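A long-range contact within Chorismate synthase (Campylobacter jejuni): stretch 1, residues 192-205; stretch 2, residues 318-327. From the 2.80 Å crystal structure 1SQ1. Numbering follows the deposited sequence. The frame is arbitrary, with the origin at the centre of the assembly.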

# COMPACT_ATOMS: atom_id res chain seq x y z
N GLU A 192 42.83 -13.16 -1.49
CA GLU A 192 42.06 -13.18 -0.25
C GLU A 192 40.84 -14.09 -0.38
O GLU A 192 40.50 -14.83 0.54
N ILE A 193 40.19 -14.03 -1.54
CA ILE A 193 39.01 -14.84 -1.81
C ILE A 193 39.41 -16.31 -1.97
O ILE A 193 38.83 -17.20 -1.33
N LEU A 194 40.40 -16.56 -2.81
CA LEU A 194 40.89 -17.91 -3.04
C LEU A 194 41.28 -18.50 -1.68
O LEU A 194 40.84 -19.59 -1.30
N ASN A 195 42.12 -17.77 -0.93
CA ASN A 195 42.55 -18.23 0.38
C ASN A 195 41.34 -18.60 1.22
O ASN A 195 41.30 -19.65 1.84
N ALA A 196 40.34 -17.72 1.23
CA ALA A 196 39.13 -17.95 2.00
C ALA A 196 38.40 -19.20 1.50
O ALA A 196 37.76 -19.90 2.28
N ARG A 197 38.50 -19.47 0.20
CA ARG A 197 37.84 -20.65 -0.37
C ARG A 197 38.52 -21.92 0.11
O ARG A 197 37.94 -22.69 0.87
N ASN A 198 39.76 -22.12 -0.33
CA ASN A 198 40.54 -23.30 0.04
C ASN A 198 40.42 -23.60 1.54
O ASN A 198 40.34 -24.77 1.94
N SER A 199 40.41 -22.55 2.36
CA SER A 199 40.30 -22.70 3.80
C SER A 199 38.92 -23.18 4.21
O SER A 199 38.67 -23.39 5.40
N LYS A 200 38.04 -23.36 3.23
CA LYS A 200 36.66 -23.77 3.50
C LYS A 200 36.09 -22.74 4.46
O LYS A 200 35.58 -23.07 5.52
N ASP A 201 36.21 -21.47 4.08
CA ASP A 201 35.70 -20.37 4.90
C ASP A 201 35.18 -19.30 3.93
O ASP A 201 35.20 -19.50 2.71
N SER A 202 34.71 -18.18 4.47
CA SER A 202 34.21 -17.11 3.63
C SER A 202 34.81 -15.79 4.08
O SER A 202 35.51 -15.73 5.09
N VAL A 203 34.53 -14.72 3.32
CA VAL A 203 35.05 -13.39 3.65
C VAL A 203 34.10 -12.29 3.19
O VAL A 203 33.48 -12.41 2.14
N GLY A 204 34.00 -11.23 3.99
CA GLY A 204 33.13 -10.12 3.64
C GLY A 204 33.65 -9.29 2.48
O GLY A 204 34.70 -9.60 1.91
N ALA A 205 32.91 -8.24 2.11
CA ALA A 205 33.29 -7.34 1.01
C ALA A 205 32.55 -6.00 1.07
O ALA A 205 31.45 -5.92 1.62
N GLY A 318 36.77 -26.69 -4.79
CA GLY A 318 36.08 -25.64 -4.05
C GLY A 318 34.60 -25.52 -4.37
O GLY A 318 34.17 -25.79 -5.50
N ARG A 319 33.80 -25.13 -3.37
CA ARG A 319 32.36 -24.96 -3.53
C ARG A 319 31.86 -23.75 -2.75
O ARG A 319 32.66 -22.95 -2.24
N HIS A 320 30.53 -23.61 -2.66
CA HIS A 320 29.89 -22.50 -1.95
C HIS A 320 30.39 -21.14 -2.45
O HIS A 320 31.02 -21.05 -3.51
N ASP A 321 30.10 -20.07 -1.72
CA ASP A 321 30.57 -18.75 -2.13
C ASP A 321 31.43 -18.15 -1.03
O ASP A 321 30.92 -17.70 -0.00
N PRO A 322 32.76 -18.16 -1.23
CA PRO A 322 33.71 -17.62 -0.26
C PRO A 322 33.62 -16.10 -0.12
O PRO A 322 34.21 -15.51 0.78
N CYS A 323 32.88 -15.47 -1.03
CA CYS A 323 32.72 -14.03 -1.00
C CYS A 323 31.52 -13.62 -1.83
O CYS A 323 31.66 -13.29 -3.00
N VAL A 324 30.35 -13.64 -1.21
CA VAL A 324 29.12 -13.31 -1.90
C VAL A 324 28.99 -11.82 -2.18
O VAL A 324 28.08 -11.40 -2.90
N GLY A 325 29.89 -11.02 -1.63
CA GLY A 325 29.85 -9.59 -1.87
C GLY A 325 30.15 -9.26 -3.33
O GLY A 325 29.90 -8.15 -3.79
N VAL A 326 30.70 -10.22 -4.06
CA VAL A 326 31.00 -9.98 -5.47
C VAL A 326 29.69 -10.08 -6.23
O VAL A 326 29.30 -9.12 -6.89
N ARG A 327 29.00 -11.21 -6.12
CA ARG A 327 27.71 -11.41 -6.78
C ARG A 327 26.77 -10.32 -6.24
O ARG A 327 25.95 -9.77 -6.97

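What fills the hollow beside the helix? Pro-322 does, and it is the residue most covered by the other stretch. Its ring, puckered C-gamma endo, lies against the end of the helix, from Ile-193 to Arg-197: CG is 3.8 Å from Ile-193 CG2, and CB is 3.8 Å from Arg-197 CA and 3.8 Å from Asp-201 O, where the chain has left the helix. The Ala-196 methyl points toward stretch 2 and forms part of the hollow, its CB 4.4 Å from Pro-322 CB.

How does Ile-193 reach across? Its CA-to-CB bond points sideways, but rotamer m, t brings the end nearer. CG1 meets Cys-323 CB at 3.9 Å, and CD1 lies 4.2 Å from Val-326 CG2.

Where does Cys-323 point? Toward stretch 1: its CB packs 3.9 Å from Val-203 CG1 (chi1 p), and chi1 t puts its SG 3.8 Å from Ala-205 CB. That same methyl sits 3.9 Å from Gly-325 CA, using space that a CB on the glycine would invade.

What do the polar groups add? One hydrogen bond crosses, from Val-203 N to Pro-322 O at 2.7 Å, tying the backbones beside the apolar contacts. Farther out, Arg-197 NH1 comes within 3.2 Å of Gly-318 CA, while Lys-200 CE lies 3.5 Å from Arg-319 NH1; the like charges, Lys-200 NZ and Arg-319 NH1, are 4.4 Å apart, so the contact is not a salt bridge.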

# COMPACT_ATOMS: atom_id res chain seq x y z
CB GLU A 192 41.61 -11.76 0.12
CG GLU A 192 40.60 -11.69 1.27
CD GLU A 192 41.20 -12.07 2.61
OE1 GLU A 192 40.46 -12.09 3.62
OE2 GLU A 192 42.41 -12.33 2.66
CB ILE A 193 38.29 -14.36 -3.10
CG1 ILE A 193 37.61 -13.01 -2.83
CG2 ILE A 193 37.28 -15.41 -3.58
CD1 ILE A 193 36.92 -12.40 -4.03
CB LEU A 194 42.09 -17.87 -3.98
CG LEU A 194 42.18 -18.90 -5.11
CD1 LEU A 194 43.40 -18.61 -5.96
CD2 LEU A 194 42.26 -20.31 -4.54
CB ASN A 195 43.36 -17.16 1.09
CG ASN A 195 44.00 -17.66 2.37
OD1 ASN A 195 44.89 -18.51 2.33
ND2 ASN A 195 43.54 -17.16 3.51
CB ALA A 196 38.21 -16.74 1.91
CB ARG A 197 37.87 -20.60 -1.91
CG ARG A 197 37.14 -21.77 -2.57
CD ARG A 197 36.82 -21.50 -4.03
NE ARG A 197 38.00 -21.46 -4.90
CZ ARG A 197 38.80 -22.50 -5.14
NH1 ARG A 197 38.55 -23.69 -4.58
NH2 ARG A 197 39.84 -22.37 -5.96
CB ASN A 198 42.01 -23.11 -0.34
CG ASN A 198 42.19 -22.78 -1.81
OD1 ASN A 198 41.40 -23.22 -2.65
ND2 ASN A 198 43.23 -22.03 -2.13
CB SER A 199 40.55 -21.36 4.51
OG SER A 199 41.89 -20.94 4.37
CB LYS A 200 36.60 -25.17 4.15
CG LYS A 200 36.93 -26.32 3.21
CD LYS A 200 36.70 -27.67 3.88
CE LYS A 200 35.22 -27.91 4.20
NZ LYS A 200 34.97 -29.25 4.84
CB ASP A 201 36.83 -19.80 5.77
CG ASP A 201 36.32 -19.01 6.96
OD1 ASP A 201 37.16 -18.44 7.69
OD2 ASP A 201 35.08 -18.97 7.16
CB SER A 202 32.69 -17.04 3.73
OG SER A 202 32.30 -16.67 5.04
CB VAL A 203 36.41 -13.14 2.99
CG1 VAL A 203 36.31 -13.37 1.50
CG2 VAL A 203 36.88 -11.72 3.29
CB ALA A 205 33.03 -8.03 -0.33
CB ARG A 319 31.60 -26.23 -3.09
CG ARG A 319 31.84 -26.67 -1.64
CD ARG A 319 30.94 -25.94 -0.64
NE ARG A 319 31.26 -26.30 0.74
CZ ARG A 319 32.35 -25.91 1.39
NH1 ARG A 319 32.56 -26.30 2.64
NH2 ARG A 319 33.23 -25.11 0.79
CB HIS A 320 30.15 -22.62 -0.45
CG HIS A 320 29.19 -21.85 0.40
ND1 HIS A 320 27.85 -22.15 0.46
CD2 HIS A 320 29.38 -20.80 1.23
CE1 HIS A 320 27.25 -21.31 1.29
NE2 HIS A 320 28.16 -20.48 1.77
CB ASP A 321 29.39 -17.81 -2.44
CG ASP A 321 29.80 -16.63 -3.32
OD1 ASP A 321 30.97 -16.18 -3.21
OD2 ASP A 321 28.96 -16.15 -4.11
CB PRO A 322 35.05 -18.06 -0.82
CG PRO A 322 34.81 -18.03 -2.29
CD PRO A 322 33.47 -18.71 -2.39
CB CYS A 323 33.96 -13.33 -1.55
SG CYS A 323 33.81 -11.55 -1.54
CB VAL A 324 27.90 -13.81 -1.10
CG1 VAL A 324 27.74 -13.01 0.20
CG2 VAL A 324 26.65 -13.73 -1.95
CB VAL A 326 32.01 -11.01 -6.02
CG1 VAL A 326 32.05 -10.94 -7.54
CG2 VAL A 326 33.39 -10.72 -5.47
CB ARG A 327 27.13 -12.80 -6.47
CG ARG A 327 25.80 -13.14 -7.14
CD ARG A 327 25.24 -14.54 -6.71
NE ARG A 327 24.17 -14.45 -5.70
CZ ARG A 327 23.41 -15.48 -5.28
NH1 ARG A 327 23.59 -16.70 -5.78
NH2 ARG A 327 22.46 -15.29 -4.37